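Long-range contacts in cytochrome c, putative (Shewanella oneidensis, PDB 1SP3), which carries eight covalently attached c-type hemes and probably works as a respiratory oxidoreductase that reduces tetrathionate: residues A[6-11]-A[126-131]; A[245-250]-A[278-283]; A[347-352]-A[366-371]. One frame throughout, in Å; residues are numbered along the deposited sequence.

Overall arrangement
Three contacts follow one another along the chain. None nests in or crosses another. Contact 1 brings the end of helix 4-7, near the N terminus, to that of helix 124-129, closing the first loop. The 114 residues between its segments are mostly loop, with 34 in helices and 8 in strands. Contact 2 closes a loop of 27 residues without helix and joins strand 246-251 to the antiparallel strand 276-281 in the large mixed sheet. Contact 3 closes a short loop of 13 residues and packs the segment after strand 344-345 on helix 362-372. The centres of contacts 2 and 3 are about 26 Å apart. The centre of contact 1 lies about 40 Å from both, at a heme.

Contact 1 (A[6-11]-A[126-131]). With HEC (heme c), chain C.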
loop_
_atom_site.group_PDB
_atom_site.type_symbol
_atom_site.label_atom_id
_atom_site.label_comp_id
_atom_site.label_asym_id
_atom_site.label_seq_id
_atom_site.Cartn_x
_atom_site.Cartn_y
_atom_site.Cartn_z
ATOM N N ASP A 6 -30.026 -20.931 5.538
ATOM C CA ASP A 6 -30.586 -21.962 6.399
ATOM C C ASP A 6 -29.707 -22.272 7.624
ATOM O O ASP A 6 -30.229 -22.528 8.724
ATOM C CB ASP A 6 -30.820 -23.269 5.568
ATOM C CG ASP A 6 -32.062 -23.171 4.591
ATOM O OD1 ASP A 6 -32.879 -22.195 4.707
ATOM O OD2 ASP A 6 -32.307 -24.026 3.682
ATOM N N VAL A 7 -28.379 -22.244 7.461
ATOM C CA VAL A 7 -27.498 -22.788 8.514
ATOM C C VAL A 7 -26.867 -21.756 9.497
ATOM O O VAL A 7 -26.246 -22.138 10.503
ATOM C CB VAL A 7 -26.438 -23.771 7.948
ATOM C CG1 VAL A 7 -25.588 -24.291 9.070
ATOM C CG2 VAL A 7 -27.100 -24.997 7.266
ATOM N N LEU A 8 -27.032 -20.467 9.206
ATOM C CA LEU A 8 -26.259 -19.460 9.920
ATOM C C LEU A 8 -27.198 -18.539 10.664
ATOM O O LEU A 8 -26.993 -17.323 10.639
ATOM C CB LEU A 8 -25.380 -18.632 8.957
ATOM C CG LEU A 8 -24.279 -19.379 8.218
ATOM C CD1 LEU A 8 -23.762 -18.601 7.012
ATOM C CD2 LEU A 8 -23.133 -19.843 9.135
ATOM N N LYS A 9 -28.222 -19.088 11.324
ATOM C CA LYS A 9 -29.140 -18.195 12.065
ATOM C C LYS A 9 -28.521 -17.581 13.371
ATOM O O LYS A 9 -28.981 -16.528 13.836
ATOM C CB LYS A 9 -30.545 -18.819 12.260
ATOM C CG LYS A 9 -31.469 -18.841 10.932
ATOM C CD LYS A 9 -32.483 -17.590 10.841
ATOM C CE LYS A 9 -32.938 -17.125 9.386
ATOM N NZ LYS A 9 -33.642 -15.755 9.315
ATOM N N GLY A 10 -27.442 -18.191 13.883
ATOM C CA GLY A 10 -26.756 -17.707 15.085
ATOM C C GLY A 10 -27.685 -17.788 16.289
ATOM O O GLY A 10 -28.168 -18.894 16.534
ATOM N N PRO A 11 -27.946 -16.699 17.052
ATOM C CA PRO A 11 -27.047 -15.574 17.402
ATOM C C PRO A 11 -25.518 -15.733 17.380
ATOM O O PRO A 11 -25.001 -16.745 17.819
ATOM C CB PRO A 11 -27.494 -15.254 18.839
ATOM C CG PRO A 11 -29.011 -15.609 18.808
ATOM C CD PRO A 11 -29.314 -16.390 17.521
ATOM N N LYS A 126 -27.074 -12.079 10.134
ATOM C CA LYS A 126 -27.562 -11.539 8.855
ATOM C C LYS A 126 -26.452 -11.322 7.839
ATOM O O LYS A 126 -26.579 -11.734 6.676
ATOM C CB LYS A 126 -28.333 -10.243 9.058
ATOM C CG LYS A 126 -29.201 -9.826 7.882
ATOM C CD LYS A 126 -30.360 -10.868 7.614
ATOM C CE LYS A 126 -31.170 -11.348 8.903
ATOM N NZ LYS A 126 -32.676 -11.403 8.709
ATOM N N ILE A 127 -25.345 -10.739 8.288
ATOM C CA ILE A 127 -24.161 -10.635 7.433
ATOM C C ILE A 127 -23.729 -12.036 6.956
ATOM O O ILE A 127 -23.521 -12.228 5.753
ATOM C CB ILE A 127 -23.047 -9.924 8.180
ATOM C CG1 ILE A 127 -23.461 -8.436 8.397
ATOM C CG2 ILE A 127 -21.646 -10.156 7.487
ATOM C CD1 ILE A 127 -22.583 -7.606 9.318
ATOM N N ALA A 128 -23.578 -12.988 7.882
ATOM C CA ALA A 128 -23.132 -14.346 7.541
ATOM C C ALA A 128 -24.038 -15.017 6.529
ATOM O O ALA A 128 -23.542 -15.696 5.670
ATOM C CB ALA A 128 -23.094 -15.224 8.747
ATOM N N GLN A 129 -25.363 -14.846 6.652
ATOM C CA GLN A 129 -26.309 -15.485 5.747
ATOM C C GLN A 129 -26.221 -14.933 4.342
ATOM O O GLN A 129 -26.485 -15.663 3.343
ATOM C CB GLN A 129 -27.726 -15.288 6.252
ATOM C CG GLN A 129 -28.044 -16.134 7.468
ATOM C CD GLN A 129 -29.265 -15.629 8.187
ATOM O OE1 GLN A 129 -29.256 -15.545 9.412
ATOM N NE2 GLN A 129 -30.324 -15.279 7.426
ATOM N N ASN A 130 -25.825 -13.663 4.239
ATOM C CA ASN A 130 -25.800 -13.041 2.926
ATOM C C ASN A 130 -24.464 -13.015 2.161
ATOM O O ASN A 130 -24.350 -12.396 1.136
ATOM C CB ASN A 130 -26.408 -11.682 3.033
ATOM C CG ASN A 130 -27.924 -11.782 3.231
ATOM O OD1 ASN A 130 -28.626 -11.965 2.249
ATOM N ND2 ASN A 130 -28.416 -11.770 4.533
ATOM N N VAL A 131 -23.484 -13.726 2.692
ATOM C CA VAL A 131 -22.095 -13.746 2.224
ATOM C C VAL A 131 -22.108 -14.198 0.748
ATOM O O VAL A 131 -22.953 -15.004 0.332
ATOM C CB VAL A 131 -21.486 -14.704 3.237
ATOM C CG1 VAL A 131 -21.021 -16.006 2.745
ATOM C CG2 VAL A 131 -20.689 -14.016 4.361
HETATM FE FE HEC C . -20.322 -21.338 2.367
HETATM C CHA HEC C . -20.420 -21.364 -0.967
HETATM C CHB HEC C . -18.432 -18.481 2.365
HETATM C CHC HEC C . -20.743 -20.987 5.777
HETATM C CHD HEC C . -21.546 -24.512 2.542
HETATM N NA HEC C . -19.518 -20.127 0.946
HETATM C C1A HEC C . -19.759 -20.290 -0.390
HETATM C C2A HEC C . -19.110 -19.205 -1.063
HETATM C C3A HEC C . -18.563 -18.397 -0.139
HETATM C C4A HEC C . -18.804 -18.981 1.150
HETATM C CMA HEC C . -17.822 -17.056 -0.388
HETATM C CAA HEC C . -19.124 -18.985 -2.610
HETATM C CBA HEC C . -20.292 -17.980 -2.740
HETATM C CGA HEC C . -20.592 -17.677 -4.163
HETATM O O1A HEC C . -21.478 -16.784 -4.384
HETATM O O2A HEC C . -19.948 -18.326 -5.039
HETATM N NB HEC C . -19.724 -19.983 3.837
HETATM C C1B HEC C . -18.909 -18.892 3.577
HETATM C C2B HEC C . -18.687 -18.221 4.850
HETATM C C3B HEC C . -19.338 -18.920 5.784
HETATM C C4B HEC C . -20.014 -20.019 5.159
HETATM C CMB HEC C . -17.835 -16.940 5.040
HETATM C CAB HEC C . -19.496 -18.539 7.253
HETATM C CBB HEC C . -20.113 -17.343 7.359
HETATM N NC HEC C . -21.030 -22.493 3.836
HETATM C C1C HEC C . -21.083 -22.185 5.180
HETATM C C2C HEC C . -21.606 -23.322 5.883
HETATM C C3C HEC C . -21.827 -24.301 4.979
HETATM C C4C HEC C . -21.446 -23.796 3.683
HETATM C CMC HEC C . -21.801 -23.361 7.442
HETATM C CAC HEC C . -22.376 -25.776 5.218
HETATM C CBC HEC C . -23.398 -26.049 6.064
HETATM N ND HEC C . -20.914 -22.713 0.999
HETATM C C1D HEC C . -21.378 -23.971 1.297
HETATM C C2D HEC C . -21.624 -24.696 0.045
HETATM C C3D HEC C . -21.293 -23.705 -1.004
HETATM C C4D HEC C . -20.862 -22.510 -0.335
HETATM C CMD HEC C . -22.118 -26.153 -0.195
HETATM C CAD HEC C . -21.329 -23.990 -2.515
HETATM C CBD HEC C . -20.021 -24.722 -2.756
HETATM C CGD HEC C . -19.943 -25.295 -4.180
HETATM O O1D HEC C . -20.524 -26.396 -4.489
HETATM O O2D HEC C . -19.318 -24.623 -5.052
#
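Leu-8 and Ala-128 meet in the pocket of a heme c, where the ends of helices 4-7 and 124-129 come together beside the porphyrin. Leu-8 is the first residue after its helix to leave helical geometry. Its CG lies anti to the carbonyl carbon, beside the backbone N (chi1 -64°). CD1 does most of the touching. It presses on the backbone of the other helix, 3.2 Å from Ala-128 O, and meets Ala-128 CB at 3.9 Å. The heme carbon CBB, on the substituent of pyrrole B, completes this apolar cluster; Leu-8 CD1 and Ala-128 CB each lie 3.9 Å from it. The other branch, CD2, comes near heme CMC. Val-131 adds a further heme contact, with its CG1 3.6 Å from the bridging carbon CHB. Val-131 also touches His-4, an axial ligand of a heme iron, and Leu-8 lies near Cys-22, which is covalently bound to a heme.

Farther from the heme, the aliphatic part of Gln-129 packs on the backbone and CB of Leu-8, with CG 3.9 Å from Leu-8 CB. Its amide group lies against the end of Lys-9, whose chain bends at chi2 and crosses it. The helix end itself is held by Asn-130. Its ND2 gives a nearly straight hydrogen bond of 2.8 Å to Lys-126 O, and its backbone N reaches the same oxygen from the opposite face of the carbonyl plane. At the exposed side Lys-9 NZ stands 4.5 Å from Lys-126 NZ. The chemistry therefore changes across the contact. Hydrocarbon atoms line the heme, while the two exposed ammonium groups probably repel each other, a repulsion that solvent would be likely to screen.

Contact 2 (A[245-250]-A[278-283])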
loop_
_atom_site.group_PDB
_atom_site.type_symbol
_atom_site.label_atom_id
_atom_site.label_comp_id
_atom_site.label_asym_id
_atom_site.label_seq_id
_atom_site.Cartn_x
_atom_site.Cartn_y
_atom_site.Cartn_z
ATOM N N PRO A 245 -7.918 14.444 -2.365
ATOM C CA PRO A 245 -6.507 14.707 -2.004
ATOM C C PRO A 245 -5.854 13.492 -1.371
ATOM O O PRO A 245 -6.562 12.818 -0.657
ATOM C CB PRO A 245 -6.611 15.851 -0.951
ATOM C CG PRO A 245 -7.953 16.500 -1.237
ATOM C CD PRO A 245 -8.855 15.343 -1.643
ATOM N N THR A 246 -4.557 13.253 -1.643
ATOM C CA THR A 246 -3.719 12.286 -0.939
ATOM C C THR A 246 -2.668 13.032 -0.219
ATOM O O THR A 246 -2.243 14.165 -0.642
ATOM C CB THR A 246 -2.770 11.460 -1.847
ATOM O OG1 THR A 246 -2.620 12.065 -3.152
ATOM C CG2 THR A 246 -3.143 10.159 -1.947
ATOM N N LYS A 247 -2.124 12.354 0.781
ATOM C CA LYS A 247 -1.034 12.952 1.540
ATOM C C LYS A 247 0.263 12.813 0.742
ATOM O O LYS A 247 0.583 11.721 0.284
ATOM C CB LYS A 247 -0.959 12.261 2.864
ATOM C CG LYS A 247 -0.060 12.940 3.888
ATOM C CD LYS A 247 -0.188 12.219 5.247
ATOM C CE LYS A 247 -1.569 12.434 5.827
ATOM N NZ LYS A 247 -1.675 11.638 7.122
ATOM N N MET A 248 0.962 13.915 0.567
ATOM C CA MET A 248 2.224 13.923 -0.133
ATOM C C MET A 248 3.411 14.080 0.834
ATOM O O MET A 248 4.510 13.592 0.546
ATOM C CB MET A 248 2.245 15.017 -1.222
ATOM C CG MET A 248 1.130 14.765 -2.336
ATOM S SD MET A 248 1.358 13.214 -3.358
ATOM C CE MET A 248 2.997 13.459 -4.240
ATOM N N GLN A 249 3.200 14.701 1.976
ATOM C CA GLN A 249 4.300 14.858 2.990
ATOM C C GLN A 249 3.747 14.693 4.369
ATOM O O GLN A 249 2.648 15.110 4.616
ATOM C CB GLN A 249 4.932 16.232 2.950
ATOM C CG GLN A 249 5.224 16.701 1.506
ATOM C CD GLN A 249 5.919 18.030 1.438
ATOM O OE1 GLN A 249 5.695 18.794 0.477
ATOM N NE2 GLN A 249 6.728 18.342 2.463
ATOM N N TRP A 250 4.535 14.074 5.242
ATOM C CA TRP A 250 4.220 13.898 6.663
ATOM C C TRP A 250 5.540 14.167 7.448
ATOM O O TRP A 250 6.435 13.295 7.545
ATOM C CB TRP A 250 3.745 12.466 6.943
ATOM C CG TRP A 250 3.156 12.243 8.299
ATOM C CD1 TRP A 250 3.473 12.898 9.508
ATOM C CD2 TRP A 250 2.170 11.246 8.631
ATOM N NE1 TRP A 250 2.736 12.332 10.521
ATOM C CE2 TRP A 250 1.930 11.331 10.009
ATOM C CE3 TRP A 250 1.489 10.278 7.889
ATOM C CZ2 TRP A 250 1.018 10.520 10.654
ATOM C CZ3 TRP A 250 0.566 9.480 8.519
ATOM C CH2 TRP A 250 0.347 9.590 9.893
ATOM N N PHE A 278 1.311 18.119 7.419
ATOM C CA PHE A 278 0.966 17.451 6.167
ATOM C C PHE A 278 0.896 18.401 4.950
ATOM O O PHE A 278 0.671 19.632 5.080
ATOM C CB PHE A 278 -0.422 16.845 6.294
ATOM C CG PHE A 278 -0.623 15.957 7.487
ATOM C CD1 PHE A 278 -1.762 16.115 8.281
ATOM C CD2 PHE A 278 0.264 14.961 7.798
ATOM C CE1 PHE A 278 -1.955 15.280 9.383
ATOM C CE2 PHE A 278 0.086 14.137 8.874
ATOM C CZ PHE A 278 -1.027 14.275 9.668
ATOM N N VAL A 279 1.159 17.845 3.767
ATOM C CA VAL A 279 0.838 18.506 2.499
ATOM C C VAL A 279 -0.026 17.476 1.726
ATOM O O VAL A 279 0.284 16.291 1.693
ATOM C CB VAL A 279 2.125 18.904 1.723
ATOM C CG1 VAL A 279 1.780 19.627 0.394
ATOM C CG2 VAL A 279 3.073 19.827 2.610
ATOM N N TRP A 280 -1.149 17.936 1.213
ATOM C CA TRP A 280 -2.039 17.164 0.470
ATOM C C TRP A 280 -2.040 17.669 -0.909
ATOM O O TRP A 280 -1.760 18.858 -1.126
ATOM C CB TRP A 280 -3.427 17.367 1.030
ATOM C CG TRP A 280 -3.559 16.845 2.442
ATOM C CD1 TRP A 280 -3.253 17.513 3.604
ATOM C CD2 TRP A 280 -4.052 15.552 2.829
ATOM N NE1 TRP A 280 -3.498 16.684 4.679
ATOM C CE2 TRP A 280 -4.032 15.495 4.233
ATOM C CE3 TRP A 280 -4.527 14.435 2.123
ATOM C CZ2 TRP A 280 -4.475 14.352 4.956
ATOM C CZ3 TRP A 280 -4.939 13.275 2.846
ATOM C CH2 TRP A 280 -4.914 13.247 4.232
ATOM N N GLU A 281 -2.363 16.774 -1.862
ATOM C CA GLU A 281 -2.467 17.162 -3.295
ATOM C C GLU A 281 -3.536 16.325 -3.958
ATOM O O GLU A 281 -3.755 15.140 -3.599
ATOM C CB GLU A 281 -1.159 16.997 -4.027
ATOM C CG GLU A 281 -1.050 17.895 -5.261
ATOM C CD GLU A 281 0.178 17.641 -6.148
ATOM O OE1 GLU A 281 1.257 17.259 -5.610
ATOM O OE2 GLU A 281 0.051 17.847 -7.406
ATOM N N LYS A 282 -4.259 16.963 -4.892
ATOM C CA LYS A 282 -5.257 16.272 -5.657
ATOM C C LYS A 282 -4.823 16.328 -7.169
ATOM O O LYS A 282 -4.167 17.268 -7.574
ATOM C CB LYS A 282 -6.532 17.087 -5.454
ATOM C CG LYS A 282 -7.843 16.322 -5.501
ATOM C CD LYS A 282 -9.060 17.262 -5.773
ATOM C CE LYS A 282 -9.668 16.986 -7.131
ATOM N NZ LYS A 282 -11.161 17.183 -7.072
ATOM N N MET A 283 -5.205 15.345 -7.974
ATOM C CA MET A 283 -4.907 15.348 -9.388
ATOM C C MET A 283 -3.359 15.352 -9.628
ATOM O O MET A 283 -2.776 16.324 -10.182
ATOM C CB MET A 283 -5.696 16.476 -10.101
ATOM C CG MET A 283 -5.925 16.191 -11.597
ATOM S SD MET A 283 -7.042 14.737 -12.014
ATOM C CE MET A 283 -6.880 14.976 -13.740
#
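Thr-246 and Glu-281 form an antiparallel hydrogen-bonded pair in the large mixed sheet, where strands 246-251 and 276-281 meet with a classic beta bulge. Thr-246 N binds Glu-281 O at 2.8 Å, and Glu-281 N returns a bond of 2.9 Å to Thr-246 O. Thr-246 OG1 adds a weak bond to that same Glu-281 O. At the bulge, Met-248 and Gln-249 both face Val-279. Val-279 O takes a short, straight bond from Met-248 N (2.7 Å, 169° at the hydrogen) and a weak one from Gln-249 N. Val-279 N is bonded to Gln-249 O at 3.2 Å. Strand 325-339 pairs in parallel with strand 246-251, and its Lys-330 NZ bonds to Lys-247 O.

The indole donors are satisfied outside these segments: Trp-250 NE1 by Lys-275 O and Trp-280 NE1 by His-269 O. Phe-278 turns its edge to the face of Trp-250 in a T-shaped pair, the planes 88° apart. An alanine in place of Trp-250 would probably leave the Phe-278 edge without its facing ring and Lys-275 O without its indole donor. Lys-247 CB sits over the six-membered ring of Trp-280. The bend at chi3 sets Lys-247 CE over the face of Phe-278 in a CH-pi contact. Lys-247 NZ makes a cation-pi contact over the same ring, 3.9 Å from its centroid and 25° off the normal.

Contact 3 (A[347-352]-A[366-371]); sequences TPKTYG and AKLGME
Met-370 N is bonded to Ala-366 O at 2.8 Å, one turn of helix 362-372, and beside this turn Thr-347 lies across Met-370 and Gly-369. The contact joins the loop after strand 344-345 to the flank of that helix. Gly-369 is the point of closest approach. Its CA makes a CA-H...O contact of 3.1 Å to Thr-347 O, and its CA is 3.7 Å from Lys-349 N. The loop lies directly on the helix backbone here, and a CB would collide with Thr-347 O, Pro-348 CA and Lys-349 N.

On one side of the glycine, Thr-347 OG1 sits between its own backbone N and carbonyl carbon (chi1 51°). It stands 3.7 Å from Met-370 SD, and the two side chains cross at about a right angle. Met-376 of helix 374-378 touches both. On the other side, the extended chain of Lys-349 passes Leu-368, with CD 3.9 Å from Leu-368 CB. The chain bends at chi4, and NZ is hydrogen-bonded to Ser-69 O. Through its backbone Lys-349 is bonded to Ala-365 of the same helix 362-372, and also to Tyr-356.

Between residues 347-352 and 366-371 themselves there is no hydrogen bond. Their fit rests on van der Waals contact and the weak CA-H...O interaction, and the absence of a side chain at Gly-369 is what permits it.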
loop_
_atom_site.group_PDB
_atom_site.type_symbol
_atom_site.label_atom_id
_atom_site.label_comp_id
_atom_site.label_asym_id
_atom_site.label_seq_id
_atom_site.Cartn_x
_atom_site.Cartn_y
_atom_site.Cartn_z
ATOM N N THR A 347 10.889 2.501 15.732
ATOM C CA THR A 347 9.539 2.094 15.514
ATOM C C THR A 347 8.846 2.442 16.795
ATOM O O THR A 347 8.962 1.688 17.748
ATOM C CB THR A 347 9.457 0.556 15.297
ATOM O OG1 THR A 347 10.153 -0.093 16.369
ATOM C CG2 THR A 347 10.232 0.112 14.036
ATOM N N PRO A 348 8.175 3.576 16.872
ATOM C CA PRO A 348 7.661 4.049 18.165
ATOM C C PRO A 348 6.242 3.569 18.431
ATOM O O PRO A 348 5.554 3.217 17.513
ATOM C CB PRO A 348 7.681 5.563 18.011
ATOM C CG PRO A 348 7.305 5.724 16.615
ATOM C CD PRO A 348 7.936 4.569 15.823
ATOM N N LYS A 349 5.858 3.568 19.694
ATOM C CA LYS A 349 4.501 3.317 20.047
ATOM C C LYS A 349 3.688 4.622 19.905
ATOM O O LYS A 349 3.969 5.608 20.579
ATOM C CB LYS A 349 4.440 2.726 21.501
ATOM C CG LYS A 349 2.965 2.475 22.024
ATOM C CD LYS A 349 3.074 1.737 23.379
ATOM C CE LYS A 349 1.793 1.077 23.812
ATOM N NZ LYS A 349 1.545 -0.194 23.136
ATOM N N THR A 350 2.716 4.666 18.996
ATOM C CA THR A 350 1.913 5.854 18.886
ATOM C C THR A 350 0.588 5.569 19.500
ATOM O O THR A 350 -0.007 6.441 20.111
ATOM C CB THR A 350 1.673 6.254 17.416
ATOM O OG1 THR A 350 1.099 5.142 16.717
ATOM C CG2 THR A 350 3.000 6.664 16.666
ATOM N N TYR A 351 0.121 4.342 19.352
ATOM C CA TYR A 351 -1.210 3.976 19.799
ATOM C C TYR A 351 -1.189 3.436 21.239
ATOM O O TYR A 351 -0.259 2.747 21.636
ATOM C CB TYR A 351 -1.803 2.893 18.878
ATOM C CG TYR A 351 -3.172 2.477 19.347
ATOM C CD1 TYR A 351 -4.245 3.353 19.184
ATOM C CD2 TYR A 351 -3.386 1.258 20.040
ATOM C CE1 TYR A 351 -5.521 3.025 19.647
ATOM C CE2 TYR A 351 -4.667 0.898 20.499
ATOM C CZ TYR A 351 -5.723 1.789 20.290
ATOM O OH TYR A 351 -7.026 1.525 20.712
ATOM N N GLY A 352 -2.235 3.701 22.007
ATOM C CA GLY A 352 -2.448 2.990 23.281
ATOM C C GLY A 352 -1.661 3.566 24.490
ATOM O O GLY A 352 -1.083 4.661 24.405
ATOM N N ALA A 366 9.414 5.922 21.916
ATOM C CA ALA A 366 10.580 5.183 21.404
ATOM C C ALA A 366 10.947 3.962 22.209
ATOM O O ALA A 366 11.224 2.878 21.636
ATOM C CB ALA A 366 11.825 6.109 21.329
ATOM N N LYS A 367 10.982 4.133 23.542
ATOM C CA LYS A 367 11.401 3.053 24.448
ATOM C C LYS A 367 10.385 1.909 24.338
ATOM O O LYS A 367 10.729 0.718 24.138
ATOM C CB LYS A 367 11.466 3.574 25.908
ATOM C CG LYS A 367 11.458 2.444 27.031
ATOM C CD LYS A 367 11.002 3.008 28.499
ATOM C CE LYS A 367 11.063 1.979 29.695
ATOM N NZ LYS A 367 9.758 1.300 29.932
ATOM N N LEU A 368 9.127 2.269 24.459
ATOM C CA LEU A 368 8.061 1.249 24.405
ATOM C C LEU A 368 7.914 0.577 23.020
ATOM O O LEU A 368 7.644 -0.609 22.972
ATOM C CB LEU A 368 6.721 1.814 24.893
ATOM C CG LEU A 368 6.598 2.237 26.371
ATOM C CD1 LEU A 368 5.200 2.944 26.564
ATOM C CD2 LEU A 368 6.815 0.984 27.391
ATOM N N GLY A 369 8.138 1.320 21.925
ATOM C CA GLY A 369 8.067 0.783 20.569
ATOM C C GLY A 369 9.290 -0.103 20.275
ATOM O O GLY A 369 9.205 -1.137 19.615
ATOM N N MET A 370 10.454 0.289 20.754
ATOM C CA MET A 370 11.638 -0.562 20.572
ATOM C C MET A 370 11.656 -1.844 21.412
ATOM O O MET A 370 12.155 -2.885 20.952
ATOM C CB MET A 370 12.917 0.225 20.793
ATOM C CG MET A 370 13.059 1.405 19.774
ATOM S SD MET A 370 13.359 0.824 18.074
ATOM C CE MET A 370 15.159 1.032 18.196
ATOM N N GLU A 371 11.139 -1.766 22.640
ATOM C CA GLU A 371 11.026 -2.979 23.461
ATOM C C GLU A 371 9.939 -3.887 22.959
ATOM O O GLU A 371 9.881 -5.013 23.356
ATOM C CB GLU A 371 10.728 -2.691 24.929
ATOM C CG GLU A 371 11.745 -1.840 25.636
ATOM C CD GLU A 371 11.184 -1.369 26.974
ATOM O OE1 GLU A 371 9.955 -1.615 27.232
ATOM O OE2 GLU A 371 11.974 -0.783 27.766
#